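Local coordinates for protein 3-carboxy-cis,cis-muconate cycloisomerase (Acinetobacter calcoaceticus, PDB 1Q5N) that is a cycloisomerase of the mainly helical, four-chain fumarase/aspartase superfamily, at residues Q39-V44 with S211-A216; S28-A33 with N80-F85; S22-V27 with T61-I66. All blocks are in the same frame, centred on the assembly; numbering follows the deposited sequence.

Interaction 1: residues Q39-V44 with S211-A216; sequences QAQAQV and SIVVEA. Unlike the reference sequence in segment 39-44: Ala40 (reference Gln).
Val44 and Ile212 make the tightest touch between 39-44 and 211-216, Val44 CG1 lying 3.4 Å from Ile212 CG2, inside the usual carbon-carbon distance. The two methyls of Val44 divide the work. CG1 is anti to the carbonyl carbon (chi1 -63°) and presses on Ile212, while CG2 meets Val213 CG2 at 3.8 Å, the two valines crossing at about a right angle. One turn back, small residues let the backbones close in: Ala40 CB sits 3.6 Å from the carbonyl carbon C of Ala216 and 3.8 Å from its CB, and the CA atoms of this pair are 5.1 Å apart. Ala40 differs here from the reference sequence. The buried Gln41 lays its CG against Val213 CG1, and its NE2 is hydrogen-bonded to Trp106 O.

The Gln43 side is looser and open to solvent. Its extended chain brings OE1 only to 4.0 Å from Ala216 CB, and its NE2 is hydrogen-bonded to Gln220.

The segment axes approach to 8.6 Å at 128°, so this is apolar helix-helix packing, with the C-terminal end of helix 23-43 set against helix 210-221 in the helical fold of the lyase family.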
ATOM      1  N   GLN A  39     -12.017 -40.563   0.420  1.00 51.79           N
ATOM      2  CA  GLN A  39     -12.066 -41.375  -0.771  1.00 54.02           C
ATOM      3  C   GLN A  39     -10.703 -41.754  -1.299  1.00 53.95           C
ATOM      4  O   GLN A  39     -10.493 -42.896  -1.701  1.00 53.62           O
ATOM      5  CB  GLN A  39     -12.821 -40.672  -1.877  1.00 56.86           C
ATOM      6  CG  GLN A  39     -14.304 -40.620  -1.658  1.00 63.34           C
ATOM      7  CD  GLN A  39     -15.015 -40.078  -2.898  1.00 68.88           C
ATOM      8  OE1 GLN A  39     -15.824 -40.790  -3.519  1.00 72.71           O
ATOM      9  NE2 GLN A  39     -14.704 -38.819  -3.283  1.00 68.72           N
ATOM     10  N   ALA A  40      -9.773 -40.798  -1.318  1.00 53.56           N
ATOM     11  CA  ALA A  40      -8.441 -41.072  -1.835  1.00 52.07           C
ATOM     12  C   ALA A  40      -7.742 -42.084  -0.961  1.00 51.74           C
ATOM     13  O   ALA A  40      -7.014 -42.928  -1.468  1.00 50.49           O
ATOM     14  CB  ALA A  40      -7.620 -39.800  -1.913  1.00 51.30           C
ATOM     15  N   GLN A  41      -7.968 -41.992   0.350  1.00 51.56           N
ATOM     16  CA  GLN A  41      -7.331 -42.914   1.286  1.00 53.04           C
ATOM     17  C   GLN A  41      -7.907 -44.339   1.186  1.00 53.79           C
ATOM     18  O   GLN A  41      -7.153 -45.310   1.245  1.00 53.93           O
ATOM     19  CB  GLN A  41      -7.438 -42.393   2.725  1.00 50.09           C
ATOM     20  CG  GLN A  41      -6.585 -41.194   2.942  1.00 49.88           C
ATOM     21  CD  GLN A  41      -6.758 -40.568   4.317  1.00 50.56           C
ATOM     22  OE1 GLN A  41      -7.811 -40.696   4.951  1.00 49.46           O
ATOM     23  NE2 GLN A  41      -5.721 -39.857   4.777  1.00 49.77           N
ATOM     24  N   ALA A  42      -9.227 -44.450   1.036  1.00 54.92           N
ATOM     25  CA  ALA A  42      -9.887 -45.755   0.901  1.00 56.79           C
ATOM     26  C   ALA A  42      -9.376 -46.407  -0.384  1.00 57.15           C
ATOM     27  O   ALA A  42      -9.036 -47.577  -0.420  1.00 58.32           O
ATOM     28  CB  ALA A  42     -11.424 -45.589   0.841  1.00 55.49           C
ATOM     29  N   GLN A  43      -9.295 -45.621  -1.432  1.00 57.61           N
ATOM     30  CA  GLN A  43      -8.821 -46.110  -2.700  1.00 59.38           C
ATOM     31  C   GLN A  43      -7.373 -46.670  -2.716  1.00 59.77           C
ATOM     32  O   GLN A  43      -7.024 -47.446  -3.611  1.00 60.57           O
ATOM     33  CB  GLN A  43      -9.004 -44.989  -3.723  1.00 60.99           C
ATOM     34  CG  GLN A  43      -8.183 -45.105  -4.956  1.00 64.72           C
ATOM     35  CD  GLN A  43      -8.403 -43.933  -5.873  1.00 68.04           C
ATOM     36  OE1 GLN A  43      -7.571 -43.643  -6.761  1.00 68.67           O
ATOM     37  NE2 GLN A  43      -9.537 -43.241  -5.678  1.00 68.25           N
ATOM     38  N   VAL A  44      -6.521 -46.283  -1.768  1.00 58.63           N
ATOM     39  CA  VAL A  44      -5.156 -46.818  -1.746  1.00 57.48           C
ATOM     40  C   VAL A  44      -4.904 -47.694  -0.514  1.00 57.05           C
ATOM     41  O   VAL A  44      -3.763 -48.058  -0.217  1.00 55.40           O
ATOM     42  CB  VAL A  44      -4.078 -45.703  -1.753  1.00 57.82           C
ATOM     43  CG1 VAL A  44      -4.162 -44.910  -3.030  1.00 58.42           C
ATOM     44  CG2 VAL A  44      -4.237 -44.803  -0.530  1.00 58.02           C
ATOM     45  N   SER A 211       3.062 -40.034  -0.462  1.00 39.99           N
ATOM     46  CA  SER A 211       3.038 -39.645  -1.866  1.00 40.10           C
ATOM     47  C   SER A 211       1.867 -40.286  -2.635  1.00 41.77           C
ATOM     48  O   SER A 211       1.233 -39.644  -3.459  1.00 41.26           O
ATOM     49  CB  SER A 211       4.350 -40.004  -2.511  1.00 38.85           C
ATOM     50  OG  SER A 211       5.429 -39.695  -1.653  1.00 38.37           O
ATOM     51  N   ILE A 212       1.570 -41.540  -2.329  1.00 42.48           N
ATOM     52  CA  ILE A 212       0.468 -42.266  -2.958  1.00 43.26           C
ATOM     53  C   ILE A 212      -0.851 -41.549  -2.612  1.00 41.17           C
ATOM     54  O   ILE A 212      -1.711 -41.326  -3.490  1.00 40.71           O
ATOM     55  CB  ILE A 212       0.441 -43.729  -2.410  1.00 46.40           C
ATOM     56  CG1 ILE A 212       1.773 -44.428  -2.731  1.00 49.00           C
ATOM     57  CG2 ILE A 212      -0.781 -44.424  -2.827  1.00 47.74           C
ATOM     58  CD1 ILE A 212       2.988 -44.063  -1.630  1.00 51.48           C
ATOM     59  N   VAL A 213      -1.037 -41.183  -1.345  1.00 39.05           N
ATOM     60  CA  VAL A 213      -2.273 -40.508  -0.983  1.00 39.16           C
ATOM     61  C   VAL A 213      -2.448 -39.087  -1.597  1.00 40.31           C
ATOM     62  O   VAL A 213      -3.552 -38.717  -1.984  1.00 40.27           O
ATOM     63  CB  VAL A 213      -2.435 -40.400   0.523  1.00 39.25           C
ATOM     64  CG1 VAL A 213      -3.668 -39.567   0.839  1.00 37.37           C
ATOM     65  CG2 VAL A 213      -2.604 -41.793   1.126  1.00 40.39           C
ATOM     66  N   VAL A 214      -1.374 -38.307  -1.719  1.00 41.58           N
ATOM     67  CA  VAL A 214      -1.477 -36.952  -2.267  1.00 42.82           C
ATOM     68  C   VAL A 214      -1.880 -37.054  -3.722  1.00 44.69           C
ATOM     69  O   VAL A 214      -2.729 -36.292  -4.212  1.00 45.11           O
ATOM     70  CB  VAL A 214      -0.123 -36.177  -2.178  1.00 42.11           C
ATOM     71  CG1 VAL A 214      -0.283 -34.743  -2.701  1.00 42.29           C
ATOM     72  CG2 VAL A 214       0.318 -36.116  -0.746  1.00 43.20           C
ATOM     73  N   GLU A 215      -1.279 -38.006  -4.420  1.00 45.46           N
ATOM     74  CA  GLU A 215      -1.583 -38.193  -5.817  1.00 46.80           C
ATOM     75  C   GLU A 215      -3.073 -38.477  -6.050  1.00 45.49           C
ATOM     76  O   GLU A 215      -3.707 -37.864  -6.914  1.00 45.43           O
ATOM     77  CB  GLU A 215      -0.714 -39.308  -6.346  1.00 49.57           C
ATOM     78  CG  GLU A 215      -1.057 -39.773  -7.726  1.00 56.70           C
ATOM     79  CD  GLU A 215      -0.178 -40.943  -8.099  1.00 61.40           C
ATOM     80  OE1 GLU A 215      -0.212 -41.966  -7.351  1.00 63.55           O
ATOM     81  OE2 GLU A 215       0.556 -40.829  -9.111  1.00 62.96           O
ATOM     82  N   ALA A 216      -3.635 -39.371  -5.253  1.00 43.23           N
ATOM     83  CA  ALA A 216      -5.038 -39.719  -5.399  1.00 42.33           C
ATOM     84  C   ALA A 216      -5.959 -38.622  -4.862  1.00 42.39           C
ATOM     85  O   ALA A 216      -7.114 -38.515  -5.265  1.00 42.44           O
ATOM     86  CB  ALA A 216      -5.336 -41.050  -4.680  1.00 40.26           C
TER

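Interaction 2: residues S28-A33 with N80-F85; sequences SYMVEA and NIAIPF
Met30 reaches from helix 23-43 toward the start of helix 82-94 and meets its partners almost atom by atom. Its CB lies over one face of the Phe85 ring, displaced toward the rim, with CZ the nearest ring atom at 3.7 Å; measured to the centroid, this CH-pi contact is 4.1 Å. Beyond CG the chain takes an extended step (chi2 171°) that sends SD out toward Ile81. The sulfur is 4.7 Å from the ring centroid of Phe85, a Met-aromatic contact, and 4.3 Å from Ile81 CG2. At chi3 the chain bends (82°), which brings the terminal CE to Ala82, 3.6 Å from its CA, and also to Phe85 CD2 at 3.7 Å. Methionine and phenylalanine thus slide past each other in opposite directions, the thioether running from the far end of the ring back toward its root.

Val31 takes another side of the same ring: its CG2 lies at the ring edge, in plane, 3.8 Å from Phe85 CE1. Face and edge are therefore both held by consecutive residues of one helix.

The helix that carries Phe85 is secured at its beginning by Asn80, whose OD1 accepts a nearly straight bond from Ile83 N, with an N-H...O angle of 159°. Leu114 of helix 110-146 also packs on Met30, and Tyr8 of the third subunit packs on Ile81. All five touching residues are buried, and the contact is a Met-aromatic motif in the interhelical core of this lyase-family fold.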
ATOM      1  N   SER A  28     -18.791 -25.516   2.682  1.00 38.29           N
ATOM      2  CA  SER A  28     -19.151 -26.503   1.681  1.00 39.07           C
ATOM      3  C   SER A  28     -17.914 -27.073   1.041  1.00 38.27           C
ATOM      4  O   SER A  28     -17.785 -28.283   0.869  1.00 38.28           O
ATOM      5  CB  SER A  28     -19.963 -25.865   0.567  1.00 41.60           C
ATOM      6  OG  SER A  28     -21.237 -26.431   0.577  1.00 44.31           O
ATOM      7  N   TYR A  29     -16.995 -26.185   0.672  1.00 37.40           N
ATOM      8  CA  TYR A  29     -15.758 -26.605   0.019  1.00 36.60           C
ATOM      9  C   TYR A  29     -14.883 -27.391   0.994  1.00 36.51           C
ATOM     10  O   TYR A  29     -14.156 -28.304   0.584  1.00 35.17           O
ATOM     11  CB  TYR A  29     -14.982 -25.389  -0.523  1.00 35.02           C
ATOM     12  CG  TYR A  29     -15.600 -24.743  -1.740  1.00 36.08           C
ATOM     13  CD1 TYR A  29     -15.556 -25.384  -2.981  1.00 34.30           C
ATOM     14  CD2 TYR A  29     -16.137 -23.447  -1.683  1.00 36.88           C
ATOM     15  CE1 TYR A  29     -16.010 -24.764  -4.139  1.00 34.32           C
ATOM     16  CE2 TYR A  29     -16.613 -22.804  -2.862  1.00 36.61           C
ATOM     17  CZ  TYR A  29     -16.538 -23.482  -4.085  1.00 36.30           C
ATOM     18  OH  TYR A  29     -16.990 -22.914  -5.262  1.00 36.09           O
ATOM     19  N   MET A  30     -14.953 -27.054   2.278  1.00 35.86           N
ATOM     20  CA  MET A  30     -14.150 -27.798   3.261  1.00 37.70           C
ATOM     21  C   MET A  30     -14.689 -29.229   3.362  1.00 37.16           C
ATOM     22  O   MET A  30     -13.900 -30.205   3.469  1.00 35.82           O
ATOM     23  CB  MET A  30     -14.183 -27.119   4.640  1.00 38.61           C
ATOM     24  CG  MET A  30     -13.362 -25.803   4.652  1.00 41.79           C
ATOM     25  SD  MET A  30     -13.585 -24.859   6.186  1.00 43.84           S
ATOM     26  CE  MET A  30     -12.448 -25.730   7.140  1.00 43.44           C
ATOM     27  N   VAL A  31     -16.017 -29.343   3.327  1.00 36.48           N
ATOM     28  CA  VAL A  31     -16.654 -30.649   3.368  1.00 37.64           C
ATOM     29  C   VAL A  31     -16.162 -31.419   2.131  1.00 39.27           C
ATOM     30  O   VAL A  31     -15.708 -32.568   2.230  1.00 38.76           O
ATOM     31  CB  VAL A  31     -18.188 -30.523   3.330  1.00 37.73           C
ATOM     32  CG1 VAL A  31     -18.837 -31.906   2.997  1.00 38.74           C
ATOM     33  CG2 VAL A  31     -18.701 -29.983   4.688  1.00 34.99           C
ATOM     34  N   GLU A  32     -16.195 -30.766   0.981  1.00 39.11           N
ATOM     35  CA  GLU A  32     -15.762 -31.415  -0.233  1.00 41.66           C
ATOM     36  C   GLU A  32     -14.320 -31.934  -0.120  1.00 42.59           C
ATOM     37  O   GLU A  32     -13.997 -33.045  -0.592  1.00 42.13           O
ATOM     38  CB  GLU A  32     -15.886 -30.429  -1.378  1.00 44.33           C
ATOM     39  CG  GLU A  32     -15.609 -30.993  -2.768  1.00 49.75           C
ATOM     40  CD  GLU A  32     -15.924 -29.949  -3.869  1.00 54.10           C
ATOM     41  OE1 GLU A  32     -16.802 -29.062  -3.642  1.00 54.66           O
ATOM     42  OE2 GLU A  32     -15.305 -30.020  -4.963  1.00 56.20           O
ATOM     43  N   ALA A  33     -13.451 -31.122   0.488  1.00 40.81           N
ATOM     44  CA  ALA A  33     -12.055 -31.517   0.690  1.00 41.04           C
ATOM     45  C   ALA A  33     -11.922 -32.772   1.616  1.00 41.31           C
ATOM     46  O   ALA A  33     -11.052 -33.631   1.395  1.00 39.12           O
ATOM     47  CB  ALA A  33     -11.261 -30.360   1.297  1.00 38.42           C
ATOM     48  N   ASN A  80      -8.665 -20.588  13.951  1.00 36.13           N
ATOM     49  CA  ASN A  80      -9.019 -20.935  12.578  1.00 35.80           C
ATOM     50  C   ASN A  80     -10.312 -21.735  12.556  1.00 36.85           C
ATOM     51  O   ASN A  80     -10.718 -22.314  13.557  1.00 36.67           O
ATOM     52  CB  ASN A  80      -7.896 -21.664  11.798  1.00 37.71           C
ATOM     53  CG  ASN A  80      -7.712 -23.106  12.185  1.00 38.85           C
ATOM     54  OD1 ASN A  80      -8.609 -23.956  12.023  1.00 40.77           O
ATOM     55  ND2 ASN A  80      -6.520 -23.404  12.682  1.00 41.23           N
ATOM     56  N   ILE A  81     -10.964 -21.730  11.404  1.00 35.98           N
ATOM     57  CA  ILE A  81     -12.220 -22.391  11.226  1.00 37.30           C
ATOM     58  C   ILE A  81     -12.134 -23.894  11.134  1.00 38.05           C
ATOM     59  O   ILE A  81     -13.073 -24.583  11.524  1.00 37.66           O
ATOM     60  CB  ILE A  81     -12.881 -21.912   9.935  1.00 38.69           C
ATOM     61  CG1 ILE A  81     -13.027 -20.401   9.991  1.00 39.33           C
ATOM     62  CG2 ILE A  81     -14.262 -22.556   9.769  1.00 40.61           C
ATOM     63  CD1 ILE A  81     -13.411 -19.829   8.632  1.00 43.33           C
ATOM     64  N   ALA A  82     -11.022 -24.410  10.618  1.00 37.88           N
ATOM     65  CA  ALA A  82     -10.942 -25.849  10.411  1.00 38.97           C
ATOM     66  C   ALA A  82     -11.083 -26.687  11.673  1.00 39.41           C
ATOM     67  O   ALA A  82     -11.785 -27.695  11.656  1.00 40.75           O
ATOM     68  CB  ALA A  82      -9.666 -26.210   9.691  1.00 37.48           C
ATOM     69  N   ILE A  83     -10.442 -26.271  12.761  1.00 39.10           N
ATOM     70  CA  ILE A  83     -10.485 -27.037  14.005  1.00 38.65           C
ATOM     71  C   ILE A  83     -11.908 -27.312  14.532  1.00 39.85           C
ATOM     72  O   ILE A  83     -12.269 -28.459  14.738  1.00 40.01           O
ATOM     73  CB  ILE A  83      -9.559 -26.354  15.077  1.00 39.06           C
ATOM     74  CG1 ILE A  83      -8.087 -26.641  14.732  1.00 38.50           C
ATOM     75  CG2 ILE A  83      -9.838 -26.884  16.485  1.00 38.18           C
ATOM     76  CD1 ILE A  83      -7.097 -25.801  15.482  1.00 38.75           C
ATOM     77  N   PRO A  84     -12.733 -26.273  14.727  1.00 40.28           N
ATOM     78  CA  PRO A  84     -14.088 -26.504  15.228  1.00 40.64           C
ATOM     79  C   PRO A  84     -14.936 -27.155  14.133  1.00 41.41           C
ATOM     80  O   PRO A  84     -15.915 -27.819  14.407  1.00 42.44           O
ATOM     81  CB  PRO A  84     -14.585 -25.102  15.548  1.00 41.59           C
ATOM     82  CG  PRO A  84     -13.327 -24.273  15.645  1.00 41.50           C
ATOM     83  CD  PRO A  84     -12.462 -24.831  14.605  1.00 40.46           C
ATOM     84  N   PHE A  85     -14.567 -26.942  12.883  1.00 40.39           N
ATOM     85  CA  PHE A  85     -15.323 -27.532  11.814  1.00 40.37           C
ATOM     86  C   PHE A  85     -15.128 -29.063  11.843  1.00 41.49           C
ATOM     87  O   PHE A  85     -16.088 -29.808  11.680  1.00 42.74           O
ATOM     88  CB  PHE A  85     -14.864 -26.947  10.484  1.00 38.23           C
ATOM     89  CG  PHE A  85     -15.111 -27.842   9.317  1.00 38.05           C
ATOM     90  CD1 PHE A  85     -16.354 -27.880   8.696  1.00 40.01           C
ATOM     91  CD2 PHE A  85     -14.094 -28.644   8.815  1.00 37.68           C
ATOM     92  CE1 PHE A  85     -16.568 -28.721   7.590  1.00 39.21           C
ATOM     93  CE2 PHE A  85     -14.301 -29.485   7.713  1.00 37.56           C
ATOM     94  CZ  PHE A  85     -15.525 -29.517   7.101  1.00 38.86           C
TER

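Interaction 3: residues S22-V27 with T61-I66; sequences SDRALV and TAIDKI
Apolar packing with a charged outer margin joins 22-27, at the beginning of helix 23-43, to the short helix 62-65 and the residue that follows it. Ile63 is the main contributor from the second segment, and two of its atoms do different jobs. With CG1 anti to the backbone N (chi1 -173°), that carbon lies over one face of the Arg24 guanidinium, 3.8 Å above its plane and offset toward the rim. The nearest guanidinium atom, NH2, is 4.0 Å away from Ile63 CG1. Farther out on Ile63, CD1 comes to 3.8 Å from the backbone O of Arg24 and also approaches Val27.

Val27 supplies the buried side. Its CG1 meets both isoleucines, at 4.1 Å from Ile63 CD1 and 4.0 Å from Ile66 CD1, crossing each side chain obliquely. Phe68 of helix 68-78 packs on Val27 and Ile63, while Leu7 of the third subunit also touches Val27. Before these residues, Ser22 caps helix 23-43 by accepting from Ala25 N through OG.

On the exposed side Asp64 OD1 lies near the guanidinium plane, 4.0 Å from Arg24 NH2, with the two flat groups turned 48° apart. That separation is beyond a salt bridge, so the opposite charges probably add only a modest electrostatic attraction, and the cohesion of the contact rests chiefly on aliphatic carbon packed against the guanidinium face and against Val27.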
ATOM      1  N   SER A  22     -18.725 -16.867   0.471  1.00 33.40           N
ATOM      2  CA  SER A  22     -19.565 -16.721   1.665  1.00 33.94           C
ATOM      3  C   SER A  22     -19.199 -17.824   2.713  1.00 35.57           C
ATOM      4  O   SER A  22     -18.574 -18.840   2.375  1.00 33.61           O
ATOM      5  CB  SER A  22     -21.026 -16.855   1.256  1.00 34.60           C
ATOM      6  OG  SER A  22     -21.318 -18.208   0.889  1.00 37.67           O
ATOM      7  N   ASP A  23     -19.572 -17.620   3.973  1.00 37.13           N
ATOM      8  CA  ASP A  23     -19.269 -18.599   5.002  1.00 39.89           C
ATOM      9  C   ASP A  23     -19.788 -19.995   4.646  1.00 41.91           C
ATOM     10  O   ASP A  23     -19.101 -21.020   4.808  1.00 40.12           O
ATOM     11  CB  ASP A  23     -19.870 -18.170   6.341  1.00 41.42           C
ATOM     12  CG  ASP A  23     -19.169 -16.952   6.937  1.00 43.66           C
ATOM     13  OD1 ASP A  23     -18.006 -16.674   6.582  1.00 44.58           O
ATOM     14  OD2 ASP A  23     -19.780 -16.261   7.770  1.00 47.10           O
ATOM     15  N   ARG A  24     -21.003 -20.005   4.115  1.00 43.54           N
ATOM     16  CA  ARG A  24     -21.673 -21.219   3.747  1.00 44.32           C
ATOM     17  C   ARG A  24     -20.932 -21.935   2.608  1.00 43.46           C
ATOM     18  O   ARG A  24     -20.692 -23.142   2.692  1.00 41.96           O
ATOM     19  CB  ARG A  24     -23.109 -20.863   3.392  1.00 49.50           C
ATOM     20  CG  ARG A  24     -24.022 -22.040   3.298  1.00 57.67           C
ATOM     21  CD  ARG A  24     -25.432 -21.737   3.863  1.00 65.13           C
ATOM     22  NE  ARG A  24     -26.255 -22.937   3.721  1.00 70.98           N
ATOM     23  CZ  ARG A  24     -26.421 -23.570   2.550  1.00 74.17           C
ATOM     24  NH1 ARG A  24     -25.826 -23.097   1.439  1.00 74.05           N
ATOM     25  NH2 ARG A  24     -27.149 -24.692   2.493  1.00 74.47           N
ATOM     26  N   ALA A  25     -20.537 -21.217   1.553  1.00 41.00           N
ATOM     27  CA  ALA A  25     -19.805 -21.916   0.513  1.00 39.75           C
ATOM     28  C   ALA A  25     -18.433 -22.391   1.012  1.00 37.99           C
ATOM     29  O   ALA A  25     -17.973 -23.483   0.625  1.00 38.49           O
ATOM     30  CB  ALA A  25     -19.630 -21.036  -0.756  1.00 38.54           C
ATOM     31  N   LEU A  26     -17.784 -21.589   1.858  1.00 35.50           N
ATOM     32  CA  LEU A  26     -16.461 -21.961   2.345  1.00 35.53           C
ATOM     33  C   LEU A  26     -16.537 -23.317   3.066  1.00 35.46           C
ATOM     34  O   LEU A  26     -15.762 -24.235   2.772  1.00 32.76           O
ATOM     35  CB  LEU A  26     -15.866 -20.886   3.283  1.00 35.20           C
ATOM     36  CG  LEU A  26     -14.519 -21.324   3.915  1.00 35.53           C
ATOM     37  CD1 LEU A  26     -13.436 -21.481   2.837  1.00 33.56           C
ATOM     38  CD2 LEU A  26     -14.106 -20.339   4.980  1.00 35.78           C
ATOM     39  N   VAL A  27     -17.493 -23.439   3.990  1.00 36.49           N
ATOM     40  CA  VAL A  27     -17.687 -24.701   4.724  1.00 37.92           C
ATOM     41  C   VAL A  27     -18.068 -25.840   3.751  1.00 39.27           C
ATOM     42  O   VAL A  27     -17.676 -26.987   3.949  1.00 40.29           O
ATOM     43  CB  VAL A  27     -18.752 -24.562   5.833  1.00 38.54           C
ATOM     44  CG1 VAL A  27     -18.977 -25.944   6.483  1.00 39.75           C
ATOM     45  CG2 VAL A  27     -18.283 -23.526   6.900  1.00 36.67           C
ATOM     46  N   THR A  61     -25.347 -34.039   3.524  1.00 65.01           N
ATOM     47  CA  THR A  61     -26.226 -33.125   4.280  1.00 64.64           C
ATOM     48  C   THR A  61     -25.581 -32.456   5.483  1.00 63.27           C
ATOM     49  O   THR A  61     -26.274 -31.847   6.290  1.00 62.92           O
ATOM     50  CB  THR A  61     -27.466 -33.834   4.846  1.00 66.14           C
ATOM     51  OG1 THR A  61     -27.058 -34.767   5.867  1.00 65.55           O
ATOM     52  CG2 THR A  61     -28.243 -34.527   3.733  1.00 65.99           C
ATOM     53  N   ALA A  62     -24.267 -32.576   5.619  1.00 62.24           N
ATOM     54  CA  ALA A  62     -23.589 -32.004   6.772  1.00 60.99           C
ATOM     55  C   ALA A  62     -23.788 -30.507   6.857  1.00 60.41           C
ATOM     56  O   ALA A  62     -23.915 -29.955   7.952  1.00 60.34           O
ATOM     57  CB  ALA A  62     -22.106 -32.328   6.717  1.00 60.58           C
ATOM     58  N   ILE A  63     -23.825 -29.857   5.699  1.00 60.31           N
ATOM     59  CA  ILE A  63     -23.976 -28.420   5.647  1.00 60.79           C
ATOM     60  C   ILE A  63     -25.230 -27.963   6.365  1.00 61.05           C
ATOM     61  O   ILE A  63     -25.235 -26.925   7.010  1.00 59.88           O
ATOM     62  CB  ILE A  63     -24.022 -27.922   4.204  1.00 62.62           C
ATOM     63  CG1 ILE A  63     -23.999 -26.389   4.189  1.00 63.18           C
ATOM     64  CG2 ILE A  63     -25.265 -28.451   3.499  1.00 64.38           C
ATOM     65  CD1 ILE A  63     -22.624 -25.826   4.511  1.00 63.80           C
ATOM     66  N   ASP A  64     -26.299 -28.746   6.266  1.00 62.03           N
ATOM     67  CA  ASP A  64     -27.548 -28.387   6.930  1.00 62.28           C
ATOM     68  C   ASP A  64     -27.547 -28.687   8.402  1.00 60.66           C
ATOM     69  O   ASP A  64     -28.283 -28.060   9.170  1.00 60.09           O
ATOM     70  CB  ASP A  64     -28.719 -29.081   6.252  1.00 65.38           C
ATOM     71  CG  ASP A  64     -28.912 -28.589   4.843  1.00 68.97           C
ATOM     72  OD1 ASP A  64     -29.176 -27.370   4.696  1.00 70.97           O
ATOM     73  OD2 ASP A  64     -28.772 -29.400   3.891  1.00 71.34           O
ATOM     74  N   LYS A  65     -26.698 -29.620   8.806  1.00 59.78           N
ATOM     75  CA  LYS A  65     -26.615 -29.979  10.217  1.00 59.50           C
ATOM     76  C   LYS A  65     -25.601 -29.160  11.034  1.00 57.73           C
ATOM     77  O   LYS A  65     -25.668 -29.156  12.253  1.00 57.06           O
ATOM     78  CB  LYS A  65     -26.282 -31.453  10.358  1.00 61.94           C
ATOM     79  CG  LYS A  65     -27.314 -32.398   9.750  1.00 65.34           C
ATOM     80  CD  LYS A  65     -26.834 -33.808   9.992  1.00 69.18           C
ATOM     81  CE  LYS A  65     -27.723 -34.848   9.393  1.00 70.53           C
ATOM     82  NZ  LYS A  65     -27.103 -36.156   9.769  1.00 72.64           N
ATOM     83  N   ILE A  66     -24.677 -28.469  10.365  1.00 54.82           N
ATOM     84  CA  ILE A  66     -23.672 -27.666  11.037  1.00 52.82           C
ATOM     85  C   ILE A  66     -24.181 -26.370  11.710  1.00 51.28           C
ATOM     86  O   ILE A  66     -24.925 -25.609  11.115  1.00 51.23           O
ATOM     87  CB  ILE A  66     -22.536 -27.382  10.035  1.00 54.14           C
ATOM     88  CG1 ILE A  66     -21.596 -28.591  10.029  1.00 53.36           C
ATOM     89  CG2 ILE A  66     -21.833 -26.078  10.364  1.00 52.65           C
ATOM     90  CD1 ILE A  66     -20.641 -28.561   8.967  1.00 54.29           C
TER

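Overall arrangement
One long helix, 23-43, supplies a segment to all three contacts and shows how a single helix can serve successive partners along its length. Interactions 2 and 3 adjoin, their centres about 9 Å apart. They meet where Phe85 CE1 packs 3.8 Å from Val27 CG1, and again where Ile81 CD1 lies 3.8 Å from Leu26 CD2, so their apolar regions are continuous. Interaction 1 stands apart at the other end of the helix, its centre about 19 Å from that of interaction 2 and about 25 Å from that of interaction 3. Residues of the third subunit pack on residues of interactions 2 and 3, whereas Ser211, in the second segment of interaction 1, is hydrogen-bonded to the second subunit.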